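Long-range contact in protein Diedel (Drosophila melanogaster, PDB 3ZZO), which acts as a secreted cytokine that promotes survival of Sindbis virus infection by suppressing the immune deficiency pathway: residues I35-Q49 and G61-R75. Numbering follows the deposited sequence.
Sequences ICADGVAQLGAYCGQ and GGCLSGDWSQEFVRR. With SCN (thiocyanate ion), chain B; EDO (1,2-ethanediol), chain C.
The indole of Trp-68 lies flat over the backbone of Ala-37, whose CB makes a CH-pi contact 3.8 Å from the centroid of the six-membered ring. Ala-37 belongs to the type I beta turn from Cys-36 to Gly-39, which follows strand 31-35 of the ferredoxin-like subdomain; Trp-68 is the N-cap residue of helix 69-75, which packs on the antiparallel sheet. The same pair is tied through the main chain, Trp-68 N donating to Ala-37 O (2.9 Å). Ile-35 adds an apolar contact, its CG2 4.0 Å from Phe-72 CD1, and its CD1 packs on the Trp-68/Ser-69 backbone where the helix begins, while the Phe-72 ring presents its edge to Gly-39 O and meets Phe-11 edge-to-face.

One helical turn on, Arg-75 bends back at chi3 (-61°), which brings NH1 to Asp-38 O at 2.9 Å and lays the guanidinium face on Val-40 CG2. A long salt bridge from NH1 to Glu-71 OE2 holds the group from within the helix, and Glu-71 OE1 in turn accepts from Asp-67 N.

Toward the disulfide-rich loops, the Cys-36–Cys-47 bridge borders Leu-64, whose CD1 packs on Cys-36 CB. A single beta bridge joins Gly-48 and Cys-63, with Leu-64 N bonded to Cys-47 O and Gln-49 N to Gly-62 O. Gln-49 reinforces it with its side chain: NE2 reaches Gly-61 O at 2.8 Å, nearly straight (176°) and in the amide plane.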
# COMPACT_ATOMS: atom_id res chain seq x y z
N ILE A 35 -1.11 0.26 -1.39
CA ILE A 35 0.26 0.19 -0.92
C ILE A 35 1.11 -0.68 -1.81
O ILE A 35 0.65 -1.55 -2.54
CB ILE A 35 0.31 -0.37 0.54
CG1 ILE A 35 -0.23 -1.80 0.63
CG2 ILE A 35 -0.36 0.58 1.50
CD1 ILE A 35 0.07 -2.51 1.94
N CYS A 36 2.42 -0.44 -1.70
CA CYS A 36 3.45 -1.31 -2.21
C CYS A 36 3.93 -2.25 -1.10
O CYS A 36 3.41 -2.22 0.03
CB CYS A 36 4.61 -0.49 -2.79
SG CYS A 36 4.11 0.63 -4.13
N ALA A 37 4.91 -3.10 -1.41
CA ALA A 37 5.36 -4.11 -0.44
C ALA A 37 5.96 -3.54 0.82
O ALA A 37 5.98 -4.23 1.83
CB ALA A 37 6.35 -5.08 -1.11
N ASP A 38 6.44 -2.31 0.76
CA ASP A 38 6.97 -1.62 1.93
C ASP A 38 5.91 -1.12 2.89
O ASP A 38 6.23 -0.51 3.91
CB ASP A 38 7.93 -0.50 1.52
CG ASP A 38 7.26 0.64 0.77
OD1 ASP A 38 6.10 0.52 0.30
OD2 ASP A 38 7.97 1.68 0.62
N GLY A 39 4.63 -1.35 2.61
CA GLY A 39 3.59 -0.93 3.52
C GLY A 39 3.40 0.57 3.55
O GLY A 39 2.86 1.09 4.55
N VAL A 40 3.78 1.24 2.49
CA VAL A 40 3.56 2.67 2.30
C VAL A 40 2.66 2.86 1.09
O VAL A 40 2.74 2.12 0.12
CB VAL A 40 4.91 3.42 2.13
CG1 VAL A 40 4.69 4.91 1.87
CG2 VAL A 40 5.83 3.19 3.35
N ALA A 41 1.82 3.88 1.17
CA ALA A 41 0.98 4.23 0.02
C ALA A 41 1.86 4.30 -1.24
O ALA A 41 2.99 4.81 -1.22
CB ALA A 41 0.26 5.54 0.25
N GLN A 42 1.31 3.82 -2.35
CA GLN A 42 2.02 3.87 -3.61
C GLN A 42 2.18 5.30 -4.09
O GLN A 42 1.21 6.05 -4.16
CB GLN A 42 1.25 3.03 -4.62
CG GLN A 42 1.86 3.01 -6.00
CD GLN A 42 0.99 2.28 -6.99
OE1 GLN A 42 -0.09 1.79 -6.65
NE2 GLN A 42 1.39 2.26 -8.23
N LEU A 43 3.40 5.69 -4.45
CA LEU A 43 3.73 7.06 -4.81
C LEU A 43 4.07 7.29 -6.25
O LEU A 43 4.23 8.44 -6.64
CB LEU A 43 4.88 7.56 -3.91
CG LEU A 43 4.68 7.40 -2.40
CD1 LEU A 43 5.89 7.91 -1.64
CD2 LEU A 43 3.39 7.98 -1.87
N GLY A 44 4.26 6.25 -7.04
CA GLY A 44 4.51 6.33 -8.48
C GLY A 44 3.46 5.57 -9.26
O GLY A 44 2.53 4.98 -8.70
N ALA A 45 3.64 5.51 -10.59
CA ALA A 45 2.76 4.72 -11.41
C ALA A 45 2.82 3.24 -11.05
O ALA A 45 1.82 2.52 -11.25
CB ALA A 45 3.03 4.94 -12.88
N TYR A 46 3.96 2.79 -10.57
CA TYR A 46 4.23 1.41 -10.17
C TYR A 46 4.92 1.42 -8.81
O TYR A 46 5.15 2.49 -8.22
CB TYR A 46 5.07 0.73 -11.24
CG TYR A 46 4.41 0.71 -12.59
CD1 TYR A 46 3.39 -0.21 -12.86
CD2 TYR A 46 4.74 1.61 -13.58
CE1 TYR A 46 2.78 -0.23 -14.11
CE2 TYR A 46 4.10 1.59 -14.84
CZ TYR A 46 3.14 0.67 -15.07
OH TYR A 46 2.54 0.64 -16.31
N CYS A 47 5.27 0.24 -8.32
CA CYS A 47 5.92 0.04 -7.03
C CYS A 47 7.42 -0.19 -7.11
O CYS A 47 7.97 -0.94 -6.32
CB CYS A 47 5.25 -1.10 -6.28
SG CYS A 47 3.60 -0.67 -5.62
N GLY A 48 8.09 0.51 -8.02
CA GLY A 48 9.55 0.48 -8.05
C GLY A 48 10.16 1.30 -6.95
O GLY A 48 9.54 2.22 -6.41
N GLN A 49 11.40 0.98 -6.59
CA GLN A 49 12.15 1.92 -5.75
C GLN A 49 12.30 3.25 -6.50
O GLN A 49 12.17 4.33 -5.90
CB GLN A 49 13.52 1.38 -5.37
CG GLN A 49 13.49 0.17 -4.48
CD GLN A 49 14.74 0.12 -3.62
OE1 GLN A 49 14.82 0.84 -2.62
NE2 GLN A 49 15.71 -0.61 -4.02
N GLY A 61 16.41 -0.06 -9.08
CA GLY A 61 16.46 -0.63 -7.73
C GLY A 61 15.46 -1.74 -7.51
O GLY A 61 15.28 -2.16 -6.36
N GLY A 62 14.87 -2.27 -8.56
CA GLY A 62 13.82 -3.26 -8.42
C GLY A 62 12.61 -2.68 -7.73
O GLY A 62 12.38 -1.46 -7.76
N CYS A 63 11.85 -3.54 -7.07
CA CYS A 63 10.62 -3.13 -6.44
C CYS A 63 10.84 -2.77 -4.99
O CYS A 63 11.75 -3.27 -4.31
CB CYS A 63 9.56 -4.22 -6.53
SG CYS A 63 9.29 -4.90 -8.17
N LEU A 64 9.99 -1.89 -4.48
CA LEU A 64 9.90 -1.70 -3.05
C LEU A 64 9.67 -3.03 -2.36
O LEU A 64 8.97 -3.89 -2.89
CB LEU A 64 8.81 -0.69 -2.70
CG LEU A 64 9.15 0.74 -3.17
CD1 LEU A 64 7.90 1.59 -3.21
CD2 LEU A 64 10.21 1.39 -2.27
N SER A 65 10.30 -3.23 -1.21
CA SER A 65 10.28 -4.54 -0.54
C SER A 65 9.68 -4.45 0.84
O SER A 65 9.72 -3.43 1.50
CB SER A 65 11.72 -5.09 -0.46
OG SER A 65 12.54 -4.25 0.35
N GLY A 66 9.17 -5.59 1.29
CA GLY A 66 8.62 -5.71 2.63
C GLY A 66 7.48 -6.69 2.67
O GLY A 66 7.26 -7.44 1.73
N ASP A 67 6.70 -6.64 3.74
CA ASP A 67 5.62 -7.62 3.94
C ASP A 67 4.22 -7.01 3.87
O ASP A 67 3.29 -7.50 4.53
CB ASP A 67 5.91 -8.59 5.05
CG ASP A 67 5.99 -7.96 6.35
OD1 ASP A 67 6.38 -6.77 6.48
OD2 ASP A 67 5.82 -8.67 7.40
N TRP A 68 4.05 -6.02 3.01
CA TRP A 68 2.72 -5.70 2.49
C TRP A 68 1.83 -5.13 3.60
O TRP A 68 2.27 -4.29 4.38
CB TRP A 68 2.11 -6.89 1.72
CG TRP A 68 2.85 -7.17 0.45
CD1 TRP A 68 3.75 -8.18 0.19
CD2 TRP A 68 2.70 -6.44 -0.76
NE1 TRP A 68 4.16 -8.08 -1.11
CE2 TRP A 68 3.54 -7.02 -1.71
CE3 TRP A 68 1.97 -5.31 -1.10
CZ2 TRP A 68 3.64 -6.52 -3.01
CZ3 TRP A 68 2.08 -4.79 -2.38
CH2 TRP A 68 2.92 -5.38 -3.30
N SER A 69 0.58 -5.58 3.69
CA SER A 69 -0.35 -5.03 4.67
C SER A 69 0.19 -5.20 6.09
O SER A 69 -0.10 -4.38 6.97
CB SER A 69 -1.73 -5.63 4.52
OG SER A 69 -1.70 -7.06 4.66
N GLN A 70 0.92 -6.28 6.35
CA GLN A 70 1.50 -6.53 7.67
C GLN A 70 2.49 -5.44 8.04
O GLN A 70 2.52 -4.96 9.18
CB GLN A 70 2.15 -7.93 7.61
CG GLN A 70 2.61 -8.46 8.95
CD GLN A 70 3.00 -9.91 8.86
OE1 GLN A 70 2.84 -10.56 7.83
NE2 GLN A 70 3.44 -10.50 9.96
N GLU A 71 3.26 -4.98 7.07
CA GLU A 71 4.20 -3.86 7.26
C GLU A 71 3.47 -2.51 7.39
O GLU A 71 3.91 -1.66 8.15
CB GLU A 71 5.21 -3.82 6.13
CG GLU A 71 6.30 -2.83 6.37
CD GLU A 71 7.55 -3.07 5.60
OE1 GLU A 71 7.70 -4.12 4.97
OE2 GLU A 71 8.43 -2.15 5.62
N PHE A 72 2.36 -2.33 6.67
CA PHE A 72 1.54 -1.13 6.83
C PHE A 72 1.06 -1.01 8.28
O PHE A 72 1.14 0.06 8.89
CB PHE A 72 0.33 -1.19 5.88
CG PHE A 72 -0.58 -0.00 6.00
CD1 PHE A 72 -0.20 1.20 5.49
CD2 PHE A 72 -1.80 -0.10 6.63
CE1 PHE A 72 -1.05 2.32 5.61
CE2 PHE A 72 -2.62 1.02 6.78
CZ PHE A 72 -2.23 2.20 6.25
N VAL A 73 0.62 -2.12 8.87
CA VAL A 73 0.23 -2.12 10.27
C VAL A 73 1.45 -1.83 11.16
O VAL A 73 1.39 -1.02 12.07
CB VAL A 73 -0.45 -3.45 10.67
CG1 VAL A 73 -0.78 -3.46 12.16
CG2 VAL A 73 -1.70 -3.66 9.84
N ARG A 74 2.55 -2.53 10.89
CA ARG A 74 3.75 -2.43 11.74
C ARG A 74 4.27 -1.01 11.78
O ARG A 74 4.54 -0.48 12.86
CB ARG A 74 4.83 -3.36 11.21
CG ARG A 74 5.96 -3.57 12.20
CD ARG A 74 7.09 -4.43 11.65
NE ARG A 74 6.61 -5.74 11.26
CZ ARG A 74 6.50 -6.21 10.03
NH1 ARG A 74 6.93 -5.53 8.97
NH2 ARG A 74 5.96 -7.40 9.85
N ARG A 75 4.46 -0.40 10.62
CA ARG A 75 5.08 0.93 10.60
C ARG A 75 4.18 2.02 11.15
O ARG A 75 4.64 3.10 11.49
CB ARG A 75 5.66 1.22 9.25
CG ARG A 75 4.73 1.49 8.22
CD ARG A 75 5.50 1.45 6.82
NE ARG A 75 6.54 2.46 6.76
CZ ARG A 75 7.72 2.31 6.09
NH1 ARG A 75 8.05 1.22 5.39
NH2 ARG A 75 8.58 3.28 6.17
S SCN B . 7.56 5.22 -13.73
C SCN B . 6.98 4.49 -12.31
N SCN B . 6.62 4.00 -11.33
C1 EDO C . -3.85 -8.33 8.50
O1 EDO C . -4.52 -9.07 7.57
C2 EDO C . -2.93 -7.31 7.80
O2 EDO C . -1.96 -7.88 7.09
O HOH W 1 6.29 -3.36 -3.96